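Long-range contacts in activated BY transcription factor SSRB (Salmonella enterica, PDB 2WNW), which belongs to glycosyl hydrolase family 30, pairing an eight-stranded TIM barrel with a beta-sandwich domain: residues 7-11 with 433-437; 313-318 with 369-373; 12-16 with 365-369. One frame throughout, in Å; residues are numbered along the deposited sequence.

Contact 1. Residues 7-11 with 433-437; sequences SSDPY and PPSGA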
loop_
_atom_site.group_PDB
_atom_site.type_symbol
_atom_site.label_atom_id
_atom_site.label_comp_id
_atom_site.label_asym_id
_atom_site.label_seq_id
_atom_site.Cartn_x
_atom_site.Cartn_y
_atom_site.Cartn_z
ATOM N N SER A 7 0.641 -23.173 -9.691
ATOM C CA SER A 7 -0.610 -22.875 -9.007
ATOM C C SER A 7 -0.964 -23.783 -7.836
ATOM O O SER A 7 -0.785 -25.002 -7.892
ATOM C CB SER A 7 -1.761 -22.908 -10.018
ATOM O OG SER A 7 -1.465 -22.114 -11.152
ATOM N N SER A 8 -1.473 -23.166 -6.774
ATOM C CA SER A 8 -1.898 -23.888 -5.584
ATOM C C SER A 8 -3.372 -23.611 -5.333
ATOM O O SER A 8 -3.841 -22.482 -5.480
ATOM C CB SER A 8 -1.090 -23.458 -4.353
ATOM O OG SER A 8 0.248 -23.918 -4.424
ATOM N N ASP A 9 -4.094 -24.660 -4.965
ATOM C CA ASP A 9 -5.517 -24.588 -4.666
ATOM C C ASP A 9 -5.630 -25.314 -3.330
ATOM O O ASP A 9 -5.985 -26.492 -3.279
ATOM C CB ASP A 9 -6.306 -25.322 -5.755
ATOM C CG ASP A 9 -7.812 -25.224 -5.571
ATOM O OD1 ASP A 9 -8.532 -25.636 -6.502
ATOM O OD2 ASP A 9 -8.278 -24.750 -4.513
ATOM N N PRO A 10 -5.310 -24.618 -2.228
ATOM C CA PRO A 10 -5.369 -25.211 -0.890
ATOM C C PRO A 10 -6.665 -25.934 -0.525
ATOM O O PRO A 10 -6.621 -27.001 0.080
ATOM C CB PRO A 10 -5.057 -24.026 0.032
ATOM C CG PRO A 10 -5.469 -22.828 -0.774
ATOM C CD PRO A 10 -4.981 -23.184 -2.150
ATOM N N TYR A 11 -7.815 -25.373 -0.882
ATOM C CA TYR A 11 -9.072 -26.034 -0.552
ATOM C C TYR A 11 -9.204 -27.407 -1.206
ATOM O O TYR A 11 -10.008 -28.231 -0.770
ATOM C CB TYR A 11 -10.264 -25.142 -0.910
ATOM C CG TYR A 11 -10.557 -24.108 0.160
ATOM C CD1 TYR A 11 -10.913 -24.499 1.454
ATOM C CD2 TYR A 11 -10.464 -22.746 -0.111
ATOM C CE1 TYR A 11 -11.172 -23.550 2.456
ATOM C CE2 TYR A 11 -10.717 -21.790 0.878
ATOM C CZ TYR A 11 -11.070 -22.198 2.156
ATOM O OH TYR A 11 -11.322 -21.250 3.125
ATOM N N PRO A 433 -8.715 -19.894 -7.618
ATOM C CA PRO A 433 -9.823 -20.316 -6.764
ATOM C C PRO A 433 -9.710 -19.541 -5.455
ATOM O O PRO A 433 -8.715 -18.845 -5.222
ATOM C CB PRO A 433 -9.557 -21.804 -6.580
ATOM C CG PRO A 433 -8.055 -21.861 -6.556
ATOM C CD PRO A 433 -7.678 -20.939 -7.700
ATOM N N PRO A 434 -10.732 -19.632 -4.592
ATOM C CA PRO A 434 -10.670 -18.914 -3.315
ATOM C C PRO A 434 -9.409 -19.355 -2.567
ATOM O O PRO A 434 -9.118 -20.549 -2.493
ATOM C CB PRO A 434 -11.944 -19.365 -2.604
ATOM C CG PRO A 434 -12.888 -19.640 -3.740
ATOM C CD PRO A 434 -12.003 -20.363 -4.727
ATOM N N SER A 435 -8.667 -18.390 -2.024
ATOM C CA SER A 435 -7.432 -18.653 -1.285
ATOM C C SER A 435 -6.311 -19.206 -2.158
ATOM O O SER A 435 -5.238 -19.550 -1.663
ATOM C CB SER A 435 -7.689 -19.609 -0.114
ATOM O OG SER A 435 -8.508 -18.998 0.869
ATOM N N GLY A 436 -6.545 -19.277 -3.462
ATOM C CA GLY A 436 -5.515 -19.796 -4.339
ATOM C C GLY A 436 -4.331 -18.857 -4.467
ATOM O O GLY A 436 -4.450 -17.650 -4.253
ATOM N N ALA A 437 -3.176 -19.422 -4.802
ATOM C CA ALA A 437 -1.968 -18.638 -4.997
ATOM C C ALA A 437 -1.290 -19.164 -6.252
ATOM O O ALA A 437 -1.344 -20.363 -6.546
ATOM C CB ALA A 437 -1.036 -18.778 -3.797
HETATM O O HOH W 1 -8.022 -23.103 -2.591
#
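S8 and A437 form an antiparallel hydrogen-bonded pair where strand 2-9, at the N-terminal end of the chain, lies beside strand 437-442 in the beta-sandwich sheet. Two backbone bonds define the pair. S8 N donates to A437 O over 2.8 Å. The return bond, A437 N to S8 O, is longer at 3.2 Å. The side chains of both residues lie on one face of the sheet, where W310 of helix 305-322 touches them.

Just before A437, the chain enters the strand through a type II turn, P433 to G436, closed by G436 N to P433 O at 2.8 Å; S435 stands at its positive-phi corner. Van der Waals contacts, several of them carbon against oxygen, cover this turn from the other segment. With CG anti to its backbone N (chi1 -176°), D9 brings its carboxylate against the P433 ring, whose CG lies 3.5 Å from D9 CG. Next along, P10 CG sits 3.4 Å from S435 O, the carbonyl oxygen that also accepts a hydrogen bond from W310 NE1. Y11 meets the turn at its ring edge, with CD2 3.5 Å from P434 O and near the ring plane. A looser apolar contact accompanies it, Y11 CE2 standing 4.4 Å from P434 CB.

One water molecule ties the polar groups of this end together. It accepts from Y11 N and donates to D9 OD2 and to P434 O, thereby joining the start of the 3-10 segment to the turn although no direct hydrogen bond links them. On the turn side, the water oxygen lies 2.8 Å from P434 O.

Contact 2. Residues 313-318 with 369-373; sequences YLHDMI and GIGHF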
loop_
_atom_site.group_PDB
_atom_site.type_symbol
_atom_site.label_atom_id
_atom_site.label_comp_id
_atom_site.label_asym_id
_atom_site.label_seq_id
_atom_site.Cartn_x
_atom_site.Cartn_y
_atom_site.Cartn_z
ATOM N N TYR A 313 0.859 -16.238 6.372
ATOM C CA TYR A 313 2.172 -16.198 5.740
ATOM C C TYR A 313 2.168 -15.429 4.423
ATOM O O TYR A 313 2.983 -14.524 4.224
ATOM C CB TYR A 313 2.704 -17.619 5.493
ATOM C CG TYR A 313 3.479 -18.198 6.659
ATOM C CD1 TYR A 313 2.824 -18.795 7.739
ATOM C CD2 TYR A 313 4.873 -18.115 6.697
ATOM C CE1 TYR A 313 3.544 -19.293 8.833
ATOM C CE2 TYR A 313 5.600 -18.602 7.783
ATOM C CZ TYR A 313 4.931 -19.189 8.844
ATOM O OH TYR A 313 5.657 -19.659 9.912
ATOM N N LEU A 314 1.256 -15.783 3.521
ATOM C CA LEU A 314 1.198 -15.114 2.224
ATOM C C LEU A 314 0.872 -13.629 2.324
ATOM O O LEU A 314 1.505 -12.805 1.667
ATOM C CB LEU A 314 0.180 -15.806 1.311
ATOM C CG LEU A 314 0.596 -17.183 0.787
ATOM C CD1 LEU A 314 -0.585 -17.834 0.076
ATOM C CD2 LEU A 314 1.787 -17.040 -0.162
ATOM N N HIS A 315 -0.112 -13.289 3.150
ATOM C CA HIS A 315 -0.520 -11.899 3.317
ATOM C C HIS A 315 0.612 -11.025 3.845
ATOM O O HIS A 315 0.847 -9.930 3.331
ATOM C CB HIS A 315 -1.722 -11.812 4.265
ATOM C CG HIS A 315 -2.197 -10.414 4.516
ATOM N ND1 HIS A 315 -2.861 -9.669 3.564
ATOM C CD2 HIS A 315 -2.092 -9.619 5.609
ATOM C CE1 HIS A 315 -3.141 -8.476 4.058
ATOM N NE2 HIS A 315 -2.686 -8.419 5.297
ATOM N N ASP A 316 1.325 -11.498 4.863
ATOM C CA ASP A 316 2.407 -10.694 5.411
ATOM C C ASP A 316 3.595 -10.601 4.461
ATOM O O ASP A 316 4.185 -9.532 4.298
ATOM C CB ASP A 316 2.861 -11.241 6.768
ATOM C CG ASP A 316 3.640 -10.212 7.564
ATOM O OD1 ASP A 316 4.888 -10.286 7.603
ATOM O OD2 ASP A 316 2.994 -9.311 8.130
ATOM N N MET A 317 3.947 -11.715 3.825
ATOM C CA MET A 317 5.070 -11.713 2.892
ATOM C C MET A 317 4.842 -10.769 1.715
ATOM O O MET A 317 5.714 -9.968 1.372
ATOM C CB MET A 317 5.326 -13.129 2.375
ATOM C CG MET A 317 5.821 -14.081 3.454
ATOM S SD MET A 317 5.969 -15.776 2.865
ATOM C CE MET A 317 7.562 -15.720 2.034
ATOM N N ILE A 318 3.670 -10.859 1.096
ATOM C CA ILE A 318 3.361 -9.998 -0.040
ATOM C C ILE A 318 3.397 -8.530 0.370
ATOM O O ILE A 318 4.026 -7.709 -0.294
ATOM C CB ILE A 318 1.979 -10.351 -0.643
ATOM C CG1 ILE A 318 2.046 -11.747 -1.276
ATOM C CG2 ILE A 318 1.572 -9.307 -1.678
ATOM C CD1 ILE A 318 0.702 -12.298 -1.726
ATOM N N GLY A 369 3.120 -22.197 1.087
ATOM C CA GLY A 369 2.940 -20.764 0.936
ATOM C C GLY A 369 4.284 -20.077 0.773
ATOM O O GLY A 369 4.466 -19.252 -0.119
ATOM N N ILE A 370 5.228 -20.410 1.644
ATOM C CA ILE A 370 6.565 -19.831 1.569
ATOM C C ILE A 370 7.173 -20.225 0.223
ATOM O O ILE A 370 7.873 -19.440 -0.410
ATOM C CB ILE A 370 7.457 -20.366 2.710
ATOM C CG1 ILE A 370 6.910 -19.887 4.059
ATOM C CG2 ILE A 370 8.894 -19.908 2.520
ATOM C CD1 ILE A 370 7.611 -20.506 5.255
ATOM N N GLY A 371 6.873 -21.447 -0.208
ATOM C CA GLY A 371 7.391 -21.958 -1.466
ATOM C C GLY A 371 7.068 -21.139 -2.703
ATOM O O GLY A 371 7.873 -21.088 -3.634
ATOM N N HIS A 372 5.898 -20.508 -2.735
ATOM C CA HIS A 372 5.533 -19.697 -3.890
ATOM C C HIS A 372 6.549 -18.582 -4.097
ATOM O O HIS A 372 6.649 -18.022 -5.192
ATOM C CB HIS A 372 4.117 -19.130 -3.725
ATOM C CG HIS A 372 3.050 -20.038 -4.253
ATOM N ND1 HIS A 372 2.728 -20.106 -5.592
ATOM C CD2 HIS A 372 2.289 -20.973 -3.636
ATOM C CE1 HIS A 372 1.817 -21.046 -5.778
ATOM N NE2 HIS A 372 1.534 -21.588 -4.607
ATOM N N PHE A 373 7.300 -18.274 -3.041
ATOM C CA PHE A 373 8.342 -17.249 -3.092
ATOM C C PHE A 373 9.759 -17.833 -3.212
ATOM O O PHE A 373 10.443 -17.662 -4.223
ATOM C CB PHE A 373 8.350 -16.387 -1.824
ATOM C CG PHE A 373 7.295 -15.320 -1.782
ATOM C CD1 PHE A 373 6.016 -15.606 -1.323
ATOM C CD2 PHE A 373 7.596 -14.015 -2.163
ATOM C CE1 PHE A 373 5.047 -14.603 -1.238
ATOM C CE2 PHE A 373 6.633 -13.006 -2.082
ATOM C CZ PHE A 373 5.359 -13.303 -1.618
#
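M317 and F373 meet because the methionine runs extended from CA to SD and then bends at chi3 (82°), which lays CE against the ring, 3.7 Å from F373 CD1. The two side chains run antiparallel alongside one another. SD is 4.8 Å from the F373 ring centroid and 37° off the ring normal, an oblique Met-aromatic contact. At the far end of the ring, I318 CG1 lies in the ring plane at the edge, 3.7 Å from F373 CZ.

On the other flank, I370 CD1 comes within 3.7 Å of Y313 CE2, the two side chains crossing at a slant, while Y313 OH is hydrogen-bonded to D330 OD1. L314 CD2 rests on backbone rather than side chain, 3.5 Å from G369 O. No hydrogen bond crosses the interface, and every residue that touches is buried.

The short helix axes pass 9.7 Å apart, running in the same general sense with 32° between them. Such side-by-side apolar packing is typical of neighbouring helices in the outer layer of a TIM barrel, here 305-322 and 365-374.

Contact 3. Residues 12-16 with 365-369; sequences RQQFL and HSWYG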
loop_
_atom_site.group_PDB
_atom_site.type_symbol
_atom_site.label_atom_id
_atom_site.label_comp_id
_atom_site.label_asym_id
_atom_site.label_seq_id
_atom_site.Cartn_x
_atom_site.Cartn_y
_atom_site.Cartn_z
ATOM N N ARG A 12 -8.420 -27.656 -2.251
ATOM C CA ARG A 12 -8.444 -28.959 -2.909
ATOM C C ARG A 12 -7.146 -29.707 -2.625
ATOM O O ARG A 12 -6.864 -30.736 -3.237
ATOM C CB ARG A 12 -8.634 -28.815 -4.421
ATOM C CG ARG A 12 -10.021 -28.370 -4.842
ATOM C CD ARG A 12 -10.176 -28.487 -6.348
ATOM N NE ARG A 12 -11.464 -27.985 -6.820
ATOM C CZ ARG A 12 -11.860 -28.030 -8.088
ATOM N NH1 ARG A 12 -11.068 -28.556 -9.015
ATOM N NH2 ARG A 12 -13.047 -27.548 -8.434
ATOM N N GLN A 13 -6.358 -29.187 -1.692
ATOM C CA GLN A 13 -5.094 -29.816 -1.327
ATOM C C GLN A 13 -4.135 -29.968 -2.512
ATOM O O GLN A 13 -3.343 -30.909 -2.557
ATOM C CB GLN A 13 -5.357 -31.192 -0.702
ATOM C CG GLN A 13 -6.179 -31.155 0.582
ATOM C CD GLN A 13 -5.357 -30.754 1.792
ATOM O OE1 GLN A 13 -4.691 -29.719 1.790
ATOM N NE2 GLN A 13 -5.401 -31.577 2.837
ATOM N N GLN A 14 -4.222 -29.053 -3.473
ATOM C CA GLN A 14 -3.342 -29.064 -4.643
ATOM C C GLN A 14 -2.313 -27.958 -4.452
ATOM O O GLN A 14 -2.665 -26.783 -4.425
ATOM C CB GLN A 14 -4.129 -28.790 -5.926
ATOM C CG GLN A 14 -4.351 -30.012 -6.792
ATOM C CD GLN A 14 -5.174 -31.068 -6.099
ATOM O OE1 GLN A 14 -6.348 -30.855 -5.798
ATOM N NE2 GLN A 14 -4.564 -32.218 -5.836
ATOM N N PHE A 15 -1.044 -28.330 -4.334
ATOM C CA PHE A 15 0.004 -27.339 -4.119
ATOM C C PHE A 15 1.138 -27.356 -5.134
ATOM O O PHE A 15 1.597 -28.415 -5.560
ATOM C CB PHE A 15 0.606 -27.518 -2.723
ATOM C CG PHE A 15 -0.353 -27.235 -1.607
ATOM C CD1 PHE A 15 -0.666 -25.924 -1.256
ATOM C CD2 PHE A 15 -0.940 -28.278 -0.899
ATOM C CE1 PHE A 15 -1.549 -25.656 -0.217
ATOM C CE2 PHE A 15 -1.828 -28.019 0.145
ATOM C CZ PHE A 15 -2.133 -26.707 0.485
ATOM N N LEU A 16 1.586 -26.160 -5.498
ATOM C CA LEU A 16 2.694 -25.972 -6.423
ATOM C C LEU A 16 2.607 -26.826 -7.686
ATOM O O LEU A 16 3.549 -27.545 -8.029
ATOM C CB LEU A 16 4.012 -26.249 -5.692
ATOM C CG LEU A 16 4.266 -25.411 -4.431
ATOM C CD1 LEU A 16 5.494 -25.933 -3.705
ATOM C CD2 LEU A 16 4.444 -23.945 -4.807
ATOM N N HIS A 365 0.472 -26.184 5.415
ATOM C CA HIS A 365 0.162 -25.250 4.334
ATOM C C HIS A 365 1.217 -24.151 4.207
ATOM O O HIS A 365 1.576 -23.749 3.099
ATOM C CB HIS A 365 -1.215 -24.605 4.555
ATOM C CG HIS A 365 -2.371 -25.469 4.142
ATOM N ND1 HIS A 365 -2.368 -26.840 4.286
ATOM C CD2 HIS A 365 -3.582 -25.148 3.628
ATOM C CE1 HIS A 365 -3.528 -27.325 3.879
ATOM N NE2 HIS A 365 -4.283 -26.321 3.476
ATOM N N SER A 366 1.706 -23.663 5.341
ATOM C CA SER A 366 2.705 -22.598 5.343
ATOM C C SER A 366 3.953 -22.951 4.534
ATOM O O SER A 366 4.546 -22.082 3.901
ATOM C CB SER A 366 3.097 -22.250 6.780
ATOM O OG SER A 366 3.624 -23.383 7.446
ATOM N N TRP A 367 4.349 -24.220 4.542
ATOM C CA TRP A 367 5.529 -24.633 3.786
ATOM C C TRP A 367 5.317 -24.336 2.300
ATOM O O TRP A 367 6.209 -23.816 1.635
ATOM C CB TRP A 367 5.803 -26.131 3.977
ATOM C CG TRP A 367 7.122 -26.581 3.394
ATOM C CD1 TRP A 367 8.354 -26.477 3.976
ATOM C CD2 TRP A 367 7.335 -27.180 2.108
ATOM N NE1 TRP A 367 9.325 -26.976 3.131
ATOM C CE2 TRP A 367 8.726 -27.412 1.977
ATOM C CE3 TRP A 367 6.488 -27.542 1.050
ATOM C CZ2 TRP A 367 9.288 -27.989 0.829
ATOM C CZ3 TRP A 367 7.046 -28.117 -0.091
ATOM C CH2 TRP A 367 8.435 -28.333 -0.189
ATOM N N TYR A 368 4.133 -24.660 1.785
ATOM C CA TYR A 368 3.834 -24.410 0.376
ATOM C C TYR A 368 3.663 -22.919 0.108
ATOM O O TYR A 368 4.023 -22.434 -0.962
ATOM C CB TYR A 368 2.572 -25.162 -0.061
ATOM C CG TYR A 368 2.679 -26.657 0.115
ATOM C CD1 TYR A 368 2.180 -27.281 1.258
ATOM C CD2 TYR A 368 3.323 -27.444 -0.840
ATOM C CE1 TYR A 368 2.321 -28.652 1.448
ATOM C CE2 TYR A 368 3.471 -28.818 -0.659
ATOM C CZ TYR A 368 2.970 -29.413 0.486
ATOM O OH TYR A 368 3.133 -30.765 0.681
ATOM N N GLY A 369 3.120 -22.197 1.087
ATOM C CA GLY A 369 2.940 -20.764 0.936
ATOM C C GLY A 369 4.284 -20.077 0.773
ATOM O O GLY A 369 4.466 -19.252 -0.119
#
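L16, whose side chain packs on Y368, also gives its backbone N-H to S8 OG, a hydroxyl oxygen gripped by H372 NE2 as well. This ties the corner at L16 both to strand 2-9 and to helix 365-374. Across the contact itself there are no hydrogen bonds; the evidence for cohesion lies in the rings.

F15 is the central piece. Its CG is anti to the carbonyl carbon (chi1 -65°), which carries the ring toward the helix and sets it against Y368 in an offset stack: the centroids are 4.3 Å apart and the planes only 15° from parallel. Contact is tightest near the root of the phenylalanine, where F15 CB approaches Y368 CD2 to 3.3 Å over the tyrosine face. The outer end of the same ring points its edge into H365. F15 CZ lies 3.6 Å above the centre of the imidazole, and the planes are 71° apart, a T-shaped pair with histidine as the face.

Y368 is held on both faces, since W367 CE3 covers the side opposite F15. At its edge, L16 CD1 lies 3.9 Å from Y368 CD2. Q13 reaches H365 through a chain bent at chi2, bringing OE1 to 3.4 Å from H365 CE1. The Q13 oxygen approaches this imidazole C-H obliquely, at most weakly favourable. The positive phi of Q13 belongs to a G1 beta bulge, in which Q13 and Q14 both face D9.

F15, H365 and Y368 form an aromatic cluster, which W310 of helix 305-322 also touches. Cohesion between the N-terminal strands and the barrel helix therefore rests here on ring stacking and dispersion, not on hydrogen bonds.

Contact 2 is the buried member of the set, about 11 Å (centre to centre) from the middle of the chain; it has no hydrogen bond across it and is dominated by apolar side chains. Contact 1 is partly buried and contact 3 lies at the surface. Contacts 2 and 3 share helix 365-374, meeting at G369, whereas contacts 1 and 3 use successive strands, 2-9 and 14-15. Chemistry follows place: main-chain pairing and a bridging water in the sandwich sheet, aliphatic and sulfur packing between barrel helices, and ring stacking where N-terminal strands meet the barrel. Through H372, the helix of contact 2 also reaches the strand of contact 1, so barrel and sandwich are coupled directly.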